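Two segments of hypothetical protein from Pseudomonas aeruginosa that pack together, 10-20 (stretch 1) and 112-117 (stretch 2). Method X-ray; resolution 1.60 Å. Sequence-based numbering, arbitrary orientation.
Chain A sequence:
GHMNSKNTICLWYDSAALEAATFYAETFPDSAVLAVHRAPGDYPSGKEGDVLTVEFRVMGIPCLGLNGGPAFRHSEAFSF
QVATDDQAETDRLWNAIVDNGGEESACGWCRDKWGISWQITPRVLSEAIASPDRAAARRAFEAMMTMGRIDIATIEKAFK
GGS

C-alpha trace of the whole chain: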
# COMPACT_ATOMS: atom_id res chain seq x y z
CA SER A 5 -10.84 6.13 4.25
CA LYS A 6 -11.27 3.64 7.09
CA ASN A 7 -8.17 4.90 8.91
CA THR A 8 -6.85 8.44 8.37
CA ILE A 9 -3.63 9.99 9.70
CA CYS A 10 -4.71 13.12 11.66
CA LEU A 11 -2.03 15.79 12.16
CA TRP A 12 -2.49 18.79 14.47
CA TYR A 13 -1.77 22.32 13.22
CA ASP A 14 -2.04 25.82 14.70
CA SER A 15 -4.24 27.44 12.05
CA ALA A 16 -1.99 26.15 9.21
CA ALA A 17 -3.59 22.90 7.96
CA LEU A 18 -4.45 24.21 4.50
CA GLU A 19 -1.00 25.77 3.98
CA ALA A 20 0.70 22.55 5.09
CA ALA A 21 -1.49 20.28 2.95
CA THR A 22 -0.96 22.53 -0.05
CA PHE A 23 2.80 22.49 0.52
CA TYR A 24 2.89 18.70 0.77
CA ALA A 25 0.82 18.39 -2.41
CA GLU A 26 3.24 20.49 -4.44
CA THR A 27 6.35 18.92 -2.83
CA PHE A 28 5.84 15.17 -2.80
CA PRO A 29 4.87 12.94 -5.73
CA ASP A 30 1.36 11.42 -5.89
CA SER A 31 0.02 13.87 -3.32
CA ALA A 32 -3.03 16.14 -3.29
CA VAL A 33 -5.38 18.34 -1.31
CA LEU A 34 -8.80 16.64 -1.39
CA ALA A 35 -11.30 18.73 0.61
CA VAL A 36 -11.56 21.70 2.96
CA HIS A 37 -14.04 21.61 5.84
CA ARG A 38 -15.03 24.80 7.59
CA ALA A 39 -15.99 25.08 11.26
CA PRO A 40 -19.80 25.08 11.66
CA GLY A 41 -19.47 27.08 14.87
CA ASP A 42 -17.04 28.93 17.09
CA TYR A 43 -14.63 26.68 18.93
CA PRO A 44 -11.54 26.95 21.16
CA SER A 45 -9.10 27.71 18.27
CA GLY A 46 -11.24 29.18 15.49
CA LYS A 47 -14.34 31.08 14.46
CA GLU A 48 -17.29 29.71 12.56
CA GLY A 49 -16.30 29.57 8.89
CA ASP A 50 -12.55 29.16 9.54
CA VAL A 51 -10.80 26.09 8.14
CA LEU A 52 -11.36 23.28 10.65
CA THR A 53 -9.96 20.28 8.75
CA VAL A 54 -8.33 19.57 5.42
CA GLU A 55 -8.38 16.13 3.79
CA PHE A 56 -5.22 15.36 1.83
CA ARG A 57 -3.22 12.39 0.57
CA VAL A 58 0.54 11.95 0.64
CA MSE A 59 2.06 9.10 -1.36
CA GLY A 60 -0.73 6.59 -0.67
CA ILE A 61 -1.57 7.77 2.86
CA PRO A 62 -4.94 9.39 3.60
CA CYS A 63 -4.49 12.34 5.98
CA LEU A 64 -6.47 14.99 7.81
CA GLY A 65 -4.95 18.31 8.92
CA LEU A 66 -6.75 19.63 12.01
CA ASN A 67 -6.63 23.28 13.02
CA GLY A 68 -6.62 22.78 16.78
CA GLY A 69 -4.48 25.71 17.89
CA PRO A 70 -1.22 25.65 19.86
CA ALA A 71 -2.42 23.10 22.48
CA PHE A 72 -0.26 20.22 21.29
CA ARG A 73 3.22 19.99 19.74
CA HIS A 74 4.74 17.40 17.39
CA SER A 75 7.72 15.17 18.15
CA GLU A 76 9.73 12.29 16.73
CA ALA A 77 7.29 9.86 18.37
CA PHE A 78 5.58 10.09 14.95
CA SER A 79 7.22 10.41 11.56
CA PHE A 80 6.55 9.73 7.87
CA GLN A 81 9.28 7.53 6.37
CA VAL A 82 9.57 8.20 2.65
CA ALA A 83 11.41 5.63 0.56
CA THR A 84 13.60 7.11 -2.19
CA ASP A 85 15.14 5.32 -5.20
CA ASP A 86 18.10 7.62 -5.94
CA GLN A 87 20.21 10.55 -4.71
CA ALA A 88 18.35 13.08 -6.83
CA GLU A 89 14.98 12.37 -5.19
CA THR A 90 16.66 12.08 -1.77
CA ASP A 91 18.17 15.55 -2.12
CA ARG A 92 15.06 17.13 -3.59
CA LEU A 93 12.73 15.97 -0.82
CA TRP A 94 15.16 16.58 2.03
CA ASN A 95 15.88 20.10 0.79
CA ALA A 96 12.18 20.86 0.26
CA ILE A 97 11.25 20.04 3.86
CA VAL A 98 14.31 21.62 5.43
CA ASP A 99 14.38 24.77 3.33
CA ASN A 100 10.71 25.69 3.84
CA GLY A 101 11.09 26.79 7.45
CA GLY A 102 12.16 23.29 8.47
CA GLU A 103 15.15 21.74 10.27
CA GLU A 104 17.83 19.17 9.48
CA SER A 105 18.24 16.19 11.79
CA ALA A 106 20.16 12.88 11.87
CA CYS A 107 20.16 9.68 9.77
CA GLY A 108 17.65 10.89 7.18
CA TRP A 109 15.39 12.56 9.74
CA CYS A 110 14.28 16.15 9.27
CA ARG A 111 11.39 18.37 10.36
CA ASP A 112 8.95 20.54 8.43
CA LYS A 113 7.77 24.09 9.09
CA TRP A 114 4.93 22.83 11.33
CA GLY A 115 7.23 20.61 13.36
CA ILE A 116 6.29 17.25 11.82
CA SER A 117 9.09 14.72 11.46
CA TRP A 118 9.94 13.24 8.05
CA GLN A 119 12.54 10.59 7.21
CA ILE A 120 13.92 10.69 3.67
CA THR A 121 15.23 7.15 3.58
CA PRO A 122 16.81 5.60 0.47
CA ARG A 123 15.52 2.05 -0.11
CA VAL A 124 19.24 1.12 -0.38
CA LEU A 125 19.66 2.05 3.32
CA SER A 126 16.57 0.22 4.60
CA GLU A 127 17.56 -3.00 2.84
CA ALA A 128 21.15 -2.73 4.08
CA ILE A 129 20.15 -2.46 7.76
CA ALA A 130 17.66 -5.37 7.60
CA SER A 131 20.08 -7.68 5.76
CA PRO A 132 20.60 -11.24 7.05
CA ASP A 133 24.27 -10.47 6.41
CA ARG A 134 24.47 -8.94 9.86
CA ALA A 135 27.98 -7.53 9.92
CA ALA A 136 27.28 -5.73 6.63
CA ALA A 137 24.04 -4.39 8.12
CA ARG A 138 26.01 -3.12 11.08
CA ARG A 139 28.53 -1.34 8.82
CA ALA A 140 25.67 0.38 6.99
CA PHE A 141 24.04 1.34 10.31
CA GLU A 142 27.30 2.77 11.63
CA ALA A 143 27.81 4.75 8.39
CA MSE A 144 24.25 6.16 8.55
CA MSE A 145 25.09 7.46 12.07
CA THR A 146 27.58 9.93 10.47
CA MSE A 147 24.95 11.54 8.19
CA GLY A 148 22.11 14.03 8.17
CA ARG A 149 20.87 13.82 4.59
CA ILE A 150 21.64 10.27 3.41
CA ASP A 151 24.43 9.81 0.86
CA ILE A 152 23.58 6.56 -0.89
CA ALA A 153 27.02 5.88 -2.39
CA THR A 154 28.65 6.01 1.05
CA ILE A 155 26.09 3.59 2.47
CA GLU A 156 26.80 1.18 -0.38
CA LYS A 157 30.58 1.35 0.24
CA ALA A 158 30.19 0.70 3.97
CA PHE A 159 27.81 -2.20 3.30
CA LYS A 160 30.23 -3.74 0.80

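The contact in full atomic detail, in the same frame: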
# COMPACT_ATOMS: atom_id res chain seq x y z
N CYS A 10 -4.28 11.78 11.26
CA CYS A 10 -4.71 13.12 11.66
C CYS A 10 -3.54 13.87 12.29
O CYS A 10 -2.97 13.41 13.27
CB CYS A 10 -5.87 13.04 12.64
SG CYS A 10 -6.60 14.63 13.06
N LEU A 11 -3.17 15.01 11.70
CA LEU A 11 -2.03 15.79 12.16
C LEU A 11 -2.53 17.14 12.63
O LEU A 11 -3.33 17.78 11.94
CB LEU A 11 -1.03 15.96 11.03
CG LEU A 11 -0.38 14.64 10.59
CD1 LEU A 11 0.32 14.84 9.27
CD2 LEU A 11 0.56 14.14 11.67
N TRP A 12 -2.05 17.57 13.79
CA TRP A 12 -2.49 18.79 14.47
C TRP A 12 -1.69 19.98 13.96
O TRP A 12 -0.46 19.92 13.87
CB TRP A 12 -2.28 18.63 15.98
CG TRP A 12 -3.01 19.59 16.87
CD1 TRP A 12 -2.71 20.91 17.08
CD2 TRP A 12 -4.12 19.29 17.71
NE1 TRP A 12 -3.58 21.44 17.99
CE2 TRP A 12 -4.46 20.48 18.40
CE3 TRP A 12 -4.87 18.14 17.95
CZ2 TRP A 12 -5.52 20.54 19.29
CZ3 TRP A 12 -5.93 18.21 18.85
CH2 TRP A 12 -6.25 19.40 19.50
N TYR A 13 -2.39 21.06 13.62
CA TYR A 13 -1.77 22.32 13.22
C TYR A 13 -2.37 23.47 14.03
O TYR A 13 -3.48 23.37 14.54
CB TYR A 13 -1.98 22.60 11.72
CG TYR A 13 -1.32 21.58 10.83
CD1 TYR A 13 -0.00 21.75 10.41
CD2 TYR A 13 -2.00 20.43 10.43
CE1 TYR A 13 0.63 20.80 9.64
CE2 TYR A 13 -1.39 19.49 9.64
CZ TYR A 13 -0.08 19.66 9.25
OH TYR A 13 0.51 18.68 8.49
N ASP A 14 -1.59 24.55 14.14
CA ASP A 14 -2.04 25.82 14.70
C ASP A 14 -2.44 26.73 13.54
O ASP A 14 -1.62 27.48 12.99
CB ASP A 14 -0.88 26.44 15.49
CG ASP A 14 -1.26 27.70 16.22
OD1 ASP A 14 -2.46 28.02 16.28
OD2 ASP A 14 -0.41 28.41 16.77
N SER A 15 -3.70 26.65 13.14
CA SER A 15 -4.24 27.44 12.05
C SER A 15 -3.46 27.38 10.73
O SER A 15 -3.42 28.37 10.01
CB SER A 15 -4.31 28.91 12.48
OG SER A 15 -3.04 29.52 12.24
N ALA A 16 -2.82 26.26 10.41
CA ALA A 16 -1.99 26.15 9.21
C ALA A 16 -2.25 24.91 8.36
O ALA A 16 -1.47 24.61 7.45
CB ALA A 16 -0.53 26.18 9.62
N ALA A 17 -3.34 24.17 8.64
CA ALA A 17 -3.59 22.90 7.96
C ALA A 17 -3.65 23.02 6.45
O ALA A 17 -3.12 22.17 5.73
CB ALA A 17 -4.88 22.24 8.49
N LEU A 18 -4.32 24.05 5.95
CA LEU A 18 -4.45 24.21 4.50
C LEU A 18 -3.10 24.53 3.86
O LEU A 18 -2.77 23.99 2.82
CB LEU A 18 -5.48 25.28 4.14
CG LEU A 18 -5.79 25.44 2.64
CD1 LEU A 18 -6.18 24.12 1.96
CD2 LEU A 18 -6.89 26.50 2.45
N GLU A 19 -2.32 25.41 4.49
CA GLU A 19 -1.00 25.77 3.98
C GLU A 19 -0.10 24.55 3.92
O GLU A 19 0.60 24.36 2.94
CB GLU A 19 -0.31 26.85 4.84
CG GLU A 19 1.07 27.27 4.29
CD GLU A 19 1.87 28.15 5.24
OE1 GLU A 19 1.26 28.83 6.09
OE2 GLU A 19 3.12 28.17 5.12
N ALA A 20 -0.11 23.76 5.00
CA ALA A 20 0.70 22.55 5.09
C ALA A 20 0.32 21.56 4.02
O ALA A 20 1.17 21.08 3.28
CB ALA A 20 0.58 21.92 6.45
N ASP A 112 9.55 19.49 9.26
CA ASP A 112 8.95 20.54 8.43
C ASP A 112 8.62 21.80 9.25
O ASP A 112 8.84 21.87 10.46
CB ASP A 112 7.77 20.03 7.59
CG ASP A 112 6.52 19.68 8.39
OD1 ASP A 112 6.33 20.20 9.52
OD2 ASP A 112 5.64 18.91 7.90
N LYS A 113 8.10 22.79 8.54
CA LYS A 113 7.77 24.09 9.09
C LYS A 113 6.83 24.02 10.29
O LYS A 113 6.88 24.89 11.15
CB LYS A 113 7.12 24.93 7.99
CG LYS A 113 6.67 26.32 8.39
CD LYS A 113 6.33 27.16 7.18
CE LYS A 113 5.95 28.57 7.57
NZ LYS A 113 5.33 29.30 6.46
N TRP A 114 5.99 22.98 10.32
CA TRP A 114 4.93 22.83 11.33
C TRP A 114 5.36 21.85 12.42
O TRP A 114 4.59 21.53 13.32
CB TRP A 114 3.62 22.42 10.63
CG TRP A 114 3.32 23.41 9.55
CD1 TRP A 114 2.74 24.63 9.70
CD2 TRP A 114 3.71 23.33 8.17
NE1 TRP A 114 2.71 25.31 8.50
CE2 TRP A 114 3.29 24.53 7.54
CE3 TRP A 114 4.35 22.36 7.39
CZ2 TRP A 114 3.50 24.78 6.19
CZ3 TRP A 114 4.56 22.61 6.06
CH2 TRP A 114 4.14 23.81 5.47
N GLY A 115 6.62 21.43 12.35
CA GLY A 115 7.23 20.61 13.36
C GLY A 115 7.08 19.12 13.18
O GLY A 115 7.49 18.36 14.08
N ILE A 116 6.52 18.68 12.06
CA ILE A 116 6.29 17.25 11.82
C ILE A 116 7.57 16.61 11.32
O ILE A 116 8.28 17.19 10.50
CB ILE A 116 5.14 17.07 10.82
CG1 ILE A 116 3.83 17.51 11.50
CG2 ILE A 116 5.06 15.64 10.32
CD1 ILE A 116 2.78 17.92 10.57
N SER A 117 7.88 15.43 11.83
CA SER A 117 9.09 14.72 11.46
C SER A 117 8.91 13.90 10.18
O SER A 117 7.93 13.17 10.02
CB SER A 117 9.53 13.77 12.58
OG SER A 117 10.11 14.47 13.68
O HOH W 1 1.82 21.80 13.70
O HOH W 2 2.42 28.39 8.69

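Trp 114 is the main bump of this contact. It sits in a type I turn from Asp 112 to Gly 115, and its indole enters a hollow formed by Tyr 13, Ala 16, Glu 19 and Ala 20. Trp 114 gives up 108 Å² to stretch 1, the largest share of any residue.

The floor of the hollow is alanine. Ala 20 CB lies 3.7 Å from the centroid of the six-membered ring of Trp 114, almost on the ring normal, so a C-H group meets the pi face. Ala 16, at the N-cap position of the helix, places CB 3.6 Å from Trp 114 CD1. At Ala 20 the small side chain lets the broad indole come close to the backbone: Ala 20 CA is 3.7 Å from Trp 114 CH2. At Ala 16 the methyl itself makes the contact.

Tyr 13 forms another wall. Its edge points toward the face of Trp 114, offset, with the planes at 75°. Tyr 13 CE1 also packs 3.5 Å from Trp 114 CB.

Ile 116 fills the next hollow. Its CD1 reaches Tyr 13 CZ at 3.6 Å and Leu 11 CD1 at 4.2 Å. These three side chains are buried, which suits their largely apolar surfaces. The Tyr 13 hydroxyl is hydrogen-bonded elsewhere in the structure.

The exposed margin is polar. Lys 113, extended with all four chi angles t, donates from NZ to Glu 19 OE2 at 2.8 Å, within a salt bridge. Glu 19 OE2 also lies at the indole edge, 3.6 Å from Trp 114 CZ2. Water 2 links Trp 114 NE1 to Glu 19 OE1, and water 1 joins Trp 12 O to Trp 114 O.

Asp 112 OD1 braces the turn, accepting from Trp 114 N (2.9 Å) and Ile 116 N (3.0 Å). Gly 115 has backbone angles that call for glycine.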